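Local coordinates for putative extracellular solute-binding protein (Bordetella bronchiseptica, PDB 4P56) that binds mandelate and probably delivers it to a TRAP-type transporter as its periplasmic solute-binding protein, at residues Thr113-Ser116 with Arg117-Ala121; Arg260-Gly263 with Arg264-Glu268; Phe310-Ala313 with Trp314-Ala317. All coordinates share one frame; numbering follows the deposited sequence.

Interaction 1: Thr113-Ser116 with Arg117-Ala121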
ATOM      1  N   THR A 113      -0.079  -7.886   9.706  1.00 11.17           N
ATOM      2  CA  THR A 113       0.141  -8.498   8.394  1.00 13.28           C
ATOM      3  C   THR A 113      -0.573  -7.717   7.312  1.00 10.93           C
ATOM      4  O   THR A 113      -1.499  -6.966   7.595  1.00 14.45           O
ATOM      5  CB  THR A 113      -0.303  -9.987   8.340  1.00 18.86           C
ATOM      6  OG1 THR A 113      -1.740 -10.092   8.344  1.00 15.41           O
ATOM      7  CG2 THR A 113       0.312 -10.805   9.501  1.00 20.78           C
ATOM      8  N   ALA A 114      -0.122  -7.882   6.065  1.00  9.86           N
ATOM      9  CA  ALA A 114      -0.825  -7.312   4.935  1.00  9.51           C
ATOM     10  C   ALA A 114      -2.208  -7.946   4.781  1.00 10.42           C
ATOM     11  O   ALA A 114      -3.143  -7.281   4.345  1.00  9.08           O
ATOM     12  CB  ALA A 114      -0.037  -7.520   3.666  1.00 10.91           C
ATOM     13  N   THR A 115      -2.337  -9.233   5.097  1.00 11.87           N
ATOM     14  CA  THR A 115      -3.624  -9.905   4.939  1.00  9.91           C
ATOM     15  C   THR A 115      -4.694  -9.315   5.831  1.00  9.94           C
ATOM     16  O   THR A 115      -5.781  -8.927   5.360  1.00  9.69           O
ATOM     17  CB  THR A 115      -3.503 -11.426   5.146  1.00 11.76           C
ATOM     18  OG1 THR A 115      -2.691 -11.966   4.102  1.00 13.84           O
ATOM     19  CG2 THR A 115      -4.899 -12.114   5.085  1.00 12.88           C
ATOM     20  N   SER A 116      -4.431  -9.247   7.128  1.00 10.32           N
ATOM     21  CA  SER A 116      -5.422  -8.688   8.045  1.00 13.05           C
ATOM     22  C   SER A 116      -5.766  -7.219   7.717  1.00 14.28           C
ATOM     23  O   SER A 116      -6.954  -6.841   7.641  1.00 11.97           O
ATOM     24  CB  SER A 116      -4.926  -8.843   9.495  1.00 15.32           C
ATOM     25  OG  SER A 116      -3.775  -8.031   9.676  1.00 19.29           O
ATOM     26  N   ARG A 117      -4.742  -6.404   7.467  1.00 14.75           N
ATOM     27  CA  ARG A 117      -4.957  -4.976   7.135  1.00 14.08           C
ATOM     28  C   ARG A 117      -5.724  -4.765   5.825  1.00 13.61           C
ATOM     29  O   ARG A 117      -6.564  -3.858   5.730  1.00  9.74           O
ATOM     30  CB  ARG A 117      -3.621  -4.251   7.044  1.00 13.65           C
ATOM     31  CG  ARG A 117      -3.732  -2.750   7.139  1.00 14.40           C
ATOM     32  CD  ARG A 117      -2.370  -2.088   6.861  1.00  9.52           C
ATOM     33  NE  ARG A 117      -1.329  -2.418   7.821  1.00 11.26           N
ATOM     34  CZ  ARG A 117      -1.125  -1.743   8.951  1.00 22.76           C
ATOM     35  NH1 ARG A 117      -1.923  -0.735   9.298  1.00 28.20           N
ATOM     36  NH2 ARG A 117      -0.133  -2.081   9.744  1.00 21.03           N
ATOM     37  N   SER A 118      -5.423  -5.581   4.814  1.00 13.85           N
ATOM     38  CA  SER A 118      -6.108  -5.479   3.533  1.00  9.50           C
ATOM     39  C   SER A 118      -7.592  -5.782   3.698  1.00 13.75           C
ATOM     40  O   SER A 118      -8.454  -5.051   3.221  1.00  9.32           O
ATOM     41  CB  SER A 118      -5.533  -6.481   2.517  1.00 10.00           C
ATOM     42  OG  SER A 118      -4.194  -6.176   2.179  1.00 10.97           O
ATOM     43  N   ILE A 119      -7.891  -6.896   4.348  1.00 10.58           N
ATOM     44  CA  ILE A 119      -9.277  -7.312   4.504  1.00 10.13           C
ATOM     45  C   ILE A 119     -10.034  -6.273   5.313  1.00  9.41           C
ATOM     46  O   ILE A 119     -11.116  -5.859   4.924  1.00 11.84           O
ATOM     47  CB  ILE A 119      -9.380  -8.684   5.175  1.00 12.28           C
ATOM     48  CG1 ILE A 119      -8.913  -9.747   4.193  1.00 13.09           C
ATOM     49  CG2 ILE A 119     -10.825  -8.964   5.585  1.00 12.82           C
ATOM     50  CD1 ILE A 119      -8.557 -11.033   4.837  1.00 13.84           C
ATOM     51  N   ALA A 120      -9.458  -5.842   6.426  1.00  9.60           N
ATOM     52  CA  ALA A 120     -10.138  -4.886   7.289  1.00 10.17           C
ATOM     53  C   ALA A 120     -10.248  -3.529   6.607  1.00  9.53           C
ATOM     54  O   ALA A 120     -11.269  -2.842   6.724  1.00  9.70           O
ATOM     55  CB  ALA A 120      -9.414  -4.773   8.649  1.00 10.24           C
ATOM     56  N   ALA A 121      -9.232  -3.145   5.846  1.00  9.55           N
ATOM     57  CA  ALA A 121      -9.297  -1.858   5.142  1.00  8.95           C
ATOM     58  C   ALA A 121     -10.412  -1.847   4.110  1.00  8.88           C
ATOM     59  O   ALA A 121     -11.194  -0.904   4.048  1.00  9.03           O
ATOM     60  CB  ALA A 121      -7.980  -1.527   4.477  1.00  8.65           C
TER
HETATM   61  O   HOH W   1       0.134  -4.624   7.161  1.00 20.80           O
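Ser118 folds back on Ala114 one turn earlier at the start of helix 114-129, and here the packing is tight. Ala114 O accepts twice, from Ser118 N and, at 2.6 Å, from Ser118 OG, the two donors arriving from opposite faces of the carbonyl plane. The hydroxyl reaches that oxygen because it lies beside its own backbone N (chi1 -66°); it also accepts from Ala145 N, so a small side chain that donates and accepts suits this buried turn. Thr113 is the N-cap: its OG1 takes the amide of Ser116 in a nearly straight bond, with Ser116 N to Thr113 OG1 3.1 Å, a role for which a short hydroxyl side chain is well fitted. The looser part includes the partly exposed Thr115, whose methyl CG2 lies alongside Ile119 with 3.8 Å to Ile119 CD1, while its OG1 bonds Asp275. At the N-cap a water links the turn to Arg117: Arg117 NE donates to it in the guanidinium plane, and the water gives a weak bond to Thr113 O. Arg117 NH1 reaches Ala105 O and Ser110 OG. Helix 263-285 packs against Ala114 and Ile119, helix 325-340 against Ser116 and Ala120, and strand 139-145 against Arg117 and Ser118.

Interaction 2: Arg260-Gly263 with Arg264-Glu268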
ATOM      1  N   ARG A 260     -17.578 -10.158  -7.679  1.00 12.89           N
ATOM      2  CA  ARG A 260     -17.460 -11.204  -6.652  1.00 13.77           C
ATOM      3  C   ARG A 260     -15.999 -11.619  -6.420  1.00 16.56           C
ATOM      4  O   ARG A 260     -15.604 -11.995  -5.310  1.00 13.17           O
ATOM      5  CB  ARG A 260     -18.305 -12.381  -7.100  1.00 16.76           C
ATOM      6  CG  ARG A 260     -18.295 -13.604  -6.244  1.00 27.10           C
ATOM      7  CD  ARG A 260     -19.457 -14.524  -6.696  1.00 32.35           C
ATOM      8  NE  ARG A 260     -19.221 -15.137  -8.004  1.00 32.99           N
ATOM      9  CZ  ARG A 260     -19.949 -14.934  -9.110  1.00 35.29           C
ATOM     10  NH1 ARG A 260     -20.995 -14.115  -9.126  1.00 30.90           N
ATOM     11  NH2 ARG A 260     -19.617 -15.561 -10.231  1.00 33.95           N
ATOM     12  N   LEU A 261     -15.203 -11.540  -7.477  1.00 11.70           N
ATOM     13  CA  LEU A 261     -13.780 -11.863  -7.416  1.00 12.57           C
ATOM     14  C   LEU A 261     -12.965 -10.648  -6.975  1.00 14.32           C
ATOM     15  O   LEU A 261     -11.750 -10.718  -6.828  1.00  8.60           O
ATOM     16  CB  LEU A 261     -13.295 -12.347  -8.780  1.00 12.32           C
ATOM     17  CG  LEU A 261     -13.804 -13.736  -9.169  1.00 10.11           C
ATOM     18  CD1 LEU A 261     -13.408 -14.097 -10.599  1.00 16.28           C
ATOM     19  CD2 LEU A 261     -13.293 -14.814  -8.164  1.00 15.18           C
ATOM     20  N   SER A 262     -13.637  -9.523  -6.752  1.00 11.25           N
ATOM     21  CA  SER A 262     -12.928  -8.319  -6.322  1.00  7.93           C
ATOM     22  C   SER A 262     -13.179  -8.082  -4.835  1.00  9.36           C
ATOM     23  O   SER A 262     -13.368  -9.036  -4.083  1.00 11.90           O
ATOM     24  CB  SER A 262     -13.364  -7.126  -7.186  1.00  7.88           C
ATOM     25  OG  SER A 262     -12.981  -7.325  -8.557  1.00 10.92           O
ATOM     26  N   GLY A 263     -13.190  -6.819  -4.398  1.00  9.23           N
ATOM     27  CA  GLY A 263     -13.509  -6.513  -3.012  1.00 10.93           C
ATOM     28  C   GLY A 263     -12.737  -7.370  -2.025  1.00 15.12           C
ATOM     29  O   GLY A 263     -11.537  -7.407  -2.054  1.00  9.06           O
ATOM     30  N   ARG A 264     -13.436  -8.048  -1.128  1.00 10.33           N
ATOM     31  CA  ARG A 264     -12.780  -8.741  -0.036  1.00 10.74           C
ATOM     32  C   ARG A 264     -11.901  -9.894  -0.544  1.00 11.17           C
ATOM     33  O   ARG A 264     -10.843 -10.224   0.045  1.00 10.36           O
ATOM     34  CB  ARG A 264     -13.867  -9.281   0.882  1.00 12.24           C
ATOM     35  CG  ARG A 264     -13.362  -9.842   2.159  1.00 20.49           C
ATOM     36  CD  ARG A 264     -14.554 -10.435   2.851  1.00 32.13           C
ATOM     37  NE  ARG A 264     -14.554 -10.112   4.257  1.00 33.10           N
ATOM     38  CZ  ARG A 264     -13.751 -10.694   5.135  1.00 33.44           C
ATOM     39  NH1 ARG A 264     -12.886 -11.624   4.737  1.00 29.12           N
ATOM     40  NH2 ARG A 264     -13.816 -10.347   6.412  1.00 46.71           N
ATOM     41  N   HIS A 265     -12.365 -10.537  -1.611  1.00 12.03           N
ATOM     42  CA  HIS A 265     -11.617 -11.651  -2.228  1.00 14.41           C
ATOM     43  C   HIS A 265     -10.276 -11.167  -2.741  1.00 11.49           C
ATOM     44  O   HIS A 265      -9.250 -11.794  -2.499  1.00 10.23           O
ATOM     45  CB  HIS A 265     -12.408 -12.223  -3.389  1.00 14.92           C
ATOM     46  CG  HIS A 265     -11.765 -13.404  -4.039  1.00 15.23           C
ATOM     47  ND1 HIS A 265     -11.859 -14.680  -3.527  1.00 25.75           N
ATOM     48  CD2 HIS A 265     -11.036 -13.507  -5.171  1.00 14.65           C
ATOM     49  CE1 HIS A 265     -11.213 -15.519  -4.317  1.00 29.29           C
ATOM     50  NE2 HIS A 265     -10.692 -14.832  -5.318  1.00 16.88           N
ATOM     51  N   LEU A 266     -10.305 -10.044  -3.450  1.00  8.99           N
ATOM     52  CA  LEU A 266      -9.087  -9.400  -3.970  1.00 11.06           C
ATOM     53  C   LEU A 266      -8.171  -8.935  -2.818  1.00  7.99           C
ATOM     54  O   LEU A 266      -6.957  -9.120  -2.851  1.00  7.82           O
ATOM     55  CB  LEU A 266      -9.529  -8.258  -4.879  1.00 12.97           C
ATOM     56  CG  LEU A 266      -8.582  -7.226  -5.476  1.00 14.25           C
ATOM     57  CD1 LEU A 266      -9.344  -6.434  -6.531  1.00 11.14           C
ATOM     58  CD2 LEU A 266      -8.022  -6.269  -4.477  1.00  9.21           C
ATOM     59  N   ALA A 267      -8.768  -8.350  -1.785  1.00  8.14           N
ATOM     60  CA  ALA A 267      -8.014  -7.860  -0.657  1.00  8.16           C
ATOM     61  C   ALA A 267      -7.210  -8.988  -0.045  1.00  8.46           C
ATOM     62  O   ALA A 267      -6.021  -8.830   0.233  1.00  8.25           O
ATOM     63  CB  ALA A 267      -8.951  -7.223   0.393  1.00 12.07           C
ATOM     64  N   GLU A 268      -7.843 -10.136   0.126  1.00  9.17           N
ATOM     65  CA  GLU A 268      -7.162 -11.284   0.695  1.00  9.85           C
ATOM     66  C   GLU A 268      -6.086 -11.854  -0.243  1.00 10.19           C
ATOM     67  O   GLU A 268      -4.972 -12.191   0.201  1.00 10.81           O
ATOM     68  CB  GLU A 268      -8.170 -12.357   1.072  1.00 12.31           C
ATOM     69  CG  GLU A 268      -7.535 -13.558   1.798  1.00 19.83           C
ATOM     70  CD  GLU A 268      -8.557 -14.434   2.510  1.00 32.38           C
ATOM     71  OE1 GLU A 268      -9.772 -14.320   2.205  1.00 28.90           O
ATOM     72  OE2 GLU A 268      -8.141 -15.232   3.387  1.00 37.02           O
TER
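Ser262 O receives two weak backbone bonds where a short loop joins helix 252-260 to helix 263-285, from His265 N at 3.1 Å and Leu266 N at 3.3 Å; the first is strongly bent, the second nearly straight. The first firm helical bond follows, from Ala267 N to Gly263 O at 2.9 Å. At the helix start Gly263 takes a positive phi (49°), and a beta carbon there would collide with the amide of Arg264, so the residue without a side chain fits this bend. The Leu261 side chain runs alongside that of His265, its methyl CD2 sitting off-centre over the imidazole in a CH-pi contact, 4.2 Å from the ring centroid, whereas Leu261 O approaches the ring's edge, 3.3 Å from His265 CD2. Histidine thus offers a flat surface to the methyl and still has a polar end for Glu52, hydrogen-bonded to NE2. Farther in, Ser262 CB meets Leu266 CD1 at 4.1 Å, an aliphatic touch beside helix 40-56. Phe45 of that helix packs on Leu266, and Trp49 donates to Leu261 O; on helix 114-129, Asp123 forms a salt bridge with Arg264 and Trp122 packs on Ala267, while Gly263 shares backbone bonding with Leu141 of strand 139-145.

Interaction 3: Phe310-Ala313 with Trp314-Ala317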
ATOM      1  N   PHE A 310      -2.713  12.294  14.466  1.00 18.31           N
ATOM      2  CA  PHE A 310      -3.096  11.796  13.138  1.00 13.89           C
ATOM      3  C   PHE A 310      -4.525  11.269  13.112  1.00 15.17           C
ATOM      4  O   PHE A 310      -5.233  11.424  12.098  1.00 12.40           O
ATOM      5  CB  PHE A 310      -2.181  10.669  12.664  1.00 13.74           C
ATOM      6  CG  PHE A 310      -0.768  11.113  12.308  1.00 17.52           C
ATOM      7  CD1 PHE A 310      -0.337  12.424  12.518  1.00 17.95           C
ATOM      8  CD2 PHE A 310       0.100  10.209  11.750  1.00 14.23           C
ATOM      9  CE1 PHE A 310       0.962  12.805  12.189  1.00 20.45           C
ATOM     10  CE2 PHE A 310       1.390  10.570  11.414  1.00 18.32           C
ATOM     11  CZ  PHE A 310       1.819  11.886  11.631  1.00 18.52           C
ATOM     12  N   GLU A 311      -4.933  10.619  14.207  1.00 16.86           N
ATOM     13  CA  GLU A 311      -6.260  10.029  14.263  1.00 14.34           C
ATOM     14  C   GLU A 311      -7.324  11.116  14.172  1.00 15.11           C
ATOM     15  O   GLU A 311      -8.282  10.982  13.414  1.00 12.62           O
ATOM     16  CB  GLU A 311      -6.439   9.184  15.523  1.00 14.71           C
ATOM     17  CG  GLU A 311      -7.801   8.541  15.636  1.00 18.29           C
ATOM     18  CD  GLU A 311      -7.917   7.588  16.830  1.00 25.61           C
ATOM     19  OE1 GLU A 311      -7.225   6.569  16.866  1.00 30.36           O
ATOM     20  OE2 GLU A 311      -8.710   7.857  17.724  1.00 30.70           O
ATOM     21  N   GLN A 312      -7.156  12.197  14.941  1.00 14.24           N
ATOM     22  CA  GLN A 312      -8.102  13.316  14.923  1.00 14.33           C
ATOM     23  C   GLN A 312      -8.112  14.013  13.555  1.00 27.56           C
ATOM     24  O   GLN A 312      -9.175  14.396  13.068  1.00 12.97           O
ATOM     25  CB  GLN A 312      -7.836  14.314  16.078  1.00 15.85           C
ATOM     26  CG  GLN A 312      -8.862  15.455  16.186  1.00 16.31           C
ATOM     27  CD  GLN A 312     -10.247  14.925  16.477  1.00 23.47           C
ATOM     28  OE1 GLN A 312     -10.426  14.131  17.393  1.00 22.52           O
ATOM     29  NE2 GLN A 312     -11.222  15.324  15.678  1.00 18.43           N
ATOM     30  N   ALA A 313      -6.947  14.156  12.924  1.00 13.49           N
ATOM     31  CA  ALA A 313      -6.895  14.650  11.563  1.00 15.44           C
ATOM     32  C   ALA A 313      -7.805  13.817  10.666  1.00 12.72           C
ATOM     33  O   ALA A 313      -8.548  14.357   9.855  1.00 12.10           O
ATOM     34  CB  ALA A 313      -5.455  14.625  11.017  1.00 20.63           C
ATOM     35  N   TRP A 314      -7.732  12.493  10.783  1.00 11.20           N
ATOM     36  CA  TRP A 314      -8.564  11.644   9.962  1.00 10.51           C
ATOM     37  C   TRP A 314     -10.050  11.793  10.337  1.00 10.51           C
ATOM     38  O   TRP A 314     -10.904  11.906   9.463  1.00 10.04           O
ATOM     39  CB  TRP A 314      -8.126  10.171  10.062  1.00 10.57           C
ATOM     40  CG  TRP A 314      -8.942   9.334   9.228  1.00 10.59           C
ATOM     41  CD1 TRP A 314      -8.753   9.068   7.883  1.00 12.88           C
ATOM     42  CD2 TRP A 314     -10.130   8.633   9.610  1.00 10.36           C
ATOM     43  NE1 TRP A 314      -9.776   8.291   7.434  1.00 10.34           N
ATOM     44  CE2 TRP A 314     -10.623   7.996   8.470  1.00 10.07           C
ATOM     45  CE3 TRP A 314     -10.821   8.479  10.813  1.00 10.97           C
ATOM     46  CZ2 TRP A 314     -11.775   7.216   8.489  1.00 17.64           C
ATOM     47  CZ3 TRP A 314     -11.959   7.713  10.832  1.00 15.82           C
ATOM     48  CH2 TRP A 314     -12.427   7.089   9.675  1.00 13.77           C
ATOM     49  N   LEU A 315     -10.361  11.784  11.628  1.00 11.22           N
ATOM     50  CA  LEU A 315     -11.740  12.039  12.045  1.00 11.57           C
ATOM     51  C   LEU A 315     -12.275  13.338  11.436  1.00 14.35           C
ATOM     52  O   LEU A 315     -13.417  13.392  10.944  1.00 11.00           O
ATOM     53  CB  LEU A 315     -11.828  12.067  13.574  1.00 12.63           C
ATOM     54  CG  LEU A 315     -11.676  10.676  14.201  1.00 13.10           C
ATOM     55  CD1 LEU A 315     -11.495  10.815  15.719  1.00 14.53           C
ATOM     56  CD2 LEU A 315     -12.875   9.763  13.913  1.00 14.04           C
ATOM     57  N   ASP A 316     -11.460  14.389  11.447  1.00 11.59           N
ATOM     58  CA  ASP A 316     -11.934  15.685  10.934  1.00 11.76           C
ATOM     59  C   ASP A 316     -12.249  15.591   9.438  1.00 10.90           C
ATOM     60  O   ASP A 316     -13.216  16.195   8.963  1.00 11.80           O
ATOM     61  CB  ASP A 316     -10.896  16.789  11.145  1.00 13.47           C
ATOM     62  CG  ASP A 316     -10.733  17.192  12.613  1.00 15.58           C
ATOM     63  OD1 ASP A 316     -11.609  16.894  13.464  1.00 18.12           O
ATOM     64  OD2 ASP A 316      -9.690  17.826  12.906  1.00 19.21           O
ATOM     65  N   ALA A 317     -11.431  14.835   8.706  1.00 10.50           N
ATOM     66  CA  ALA A 317     -11.612  14.634   7.251  1.00  9.80           C
ATOM     67  C   ALA A 317     -12.846  13.781   6.997  1.00  9.41           C
ATOM     68  O   ALA A 317     -13.613  14.025   6.048  1.00 11.26           O
ATOM     69  CB  ALA A 317     -10.351  13.982   6.627  1.00 15.36           C
TER
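Trp314 starts its segment by donating its backbone N to Phe310 O, 3.0 Å away. The indole swings away from the preceding turn, its CG placed opposite the backbone N (chi1 -179°), though Glu311 O remains at its edge, near the ring plane. The large ring system suits this buried position: it packs on Ala328 and Leu329 of helix 325-340, and NE1 is satisfied by Leu101 O. Leu315 N bonds Glu311 O at 2.9 Å in the carbonyl plane. Its branch rests against the same turn, with CG 3.5 Å from Glu311 O and CD1 3.9 Å from Gln312 OE1, the leucine and glutamine side chains meeting at about a right angle. The backbone bonds run from i+4 back to i, as in any alpha-helix, here the amphipathic helix 310-320 near the C-terminal end of the solute-binding chain, its polar side carrying Gln312 and Asp316. Asp316 N bonds Gln312 O, and the side chains close a second link: Gln312 NE2 donates to Asp316 OD1 at 2.7 Å. A bend at chi2 (62°) turns the glutamine amide toward Asp316. The acceptor lies in the amide plane, but NE2 stands above the carboxylate plane. Ala317 N bonds Ala313 O at 3.1 Å, its small side chain lying by Gln100.

Overall arrangement
Interactions 1 and 2 form one continuous packing region: their centres are 12 Å apart, and helix 114-129 lies directly against helix 263-285. Ser118 CB approaches Ala267 O at 3.3 Å, and Ile119 CD1 touches Glu268 CB at 4.0 Å. Interaction 3 stands apart, its centre about 21 Å from that of interaction 1 and 27 Å from that of interaction 2. Helix 325-340 nevertheless connects the two regions, packing on Ser116 and Ala120 as well as on Trp314. The side chain of Ala114 lies about 11 Å from the bound (R)-mandelic acid; it touches Trp274, a residue of the ligand pocket, and so belongs to the pocket's second shell.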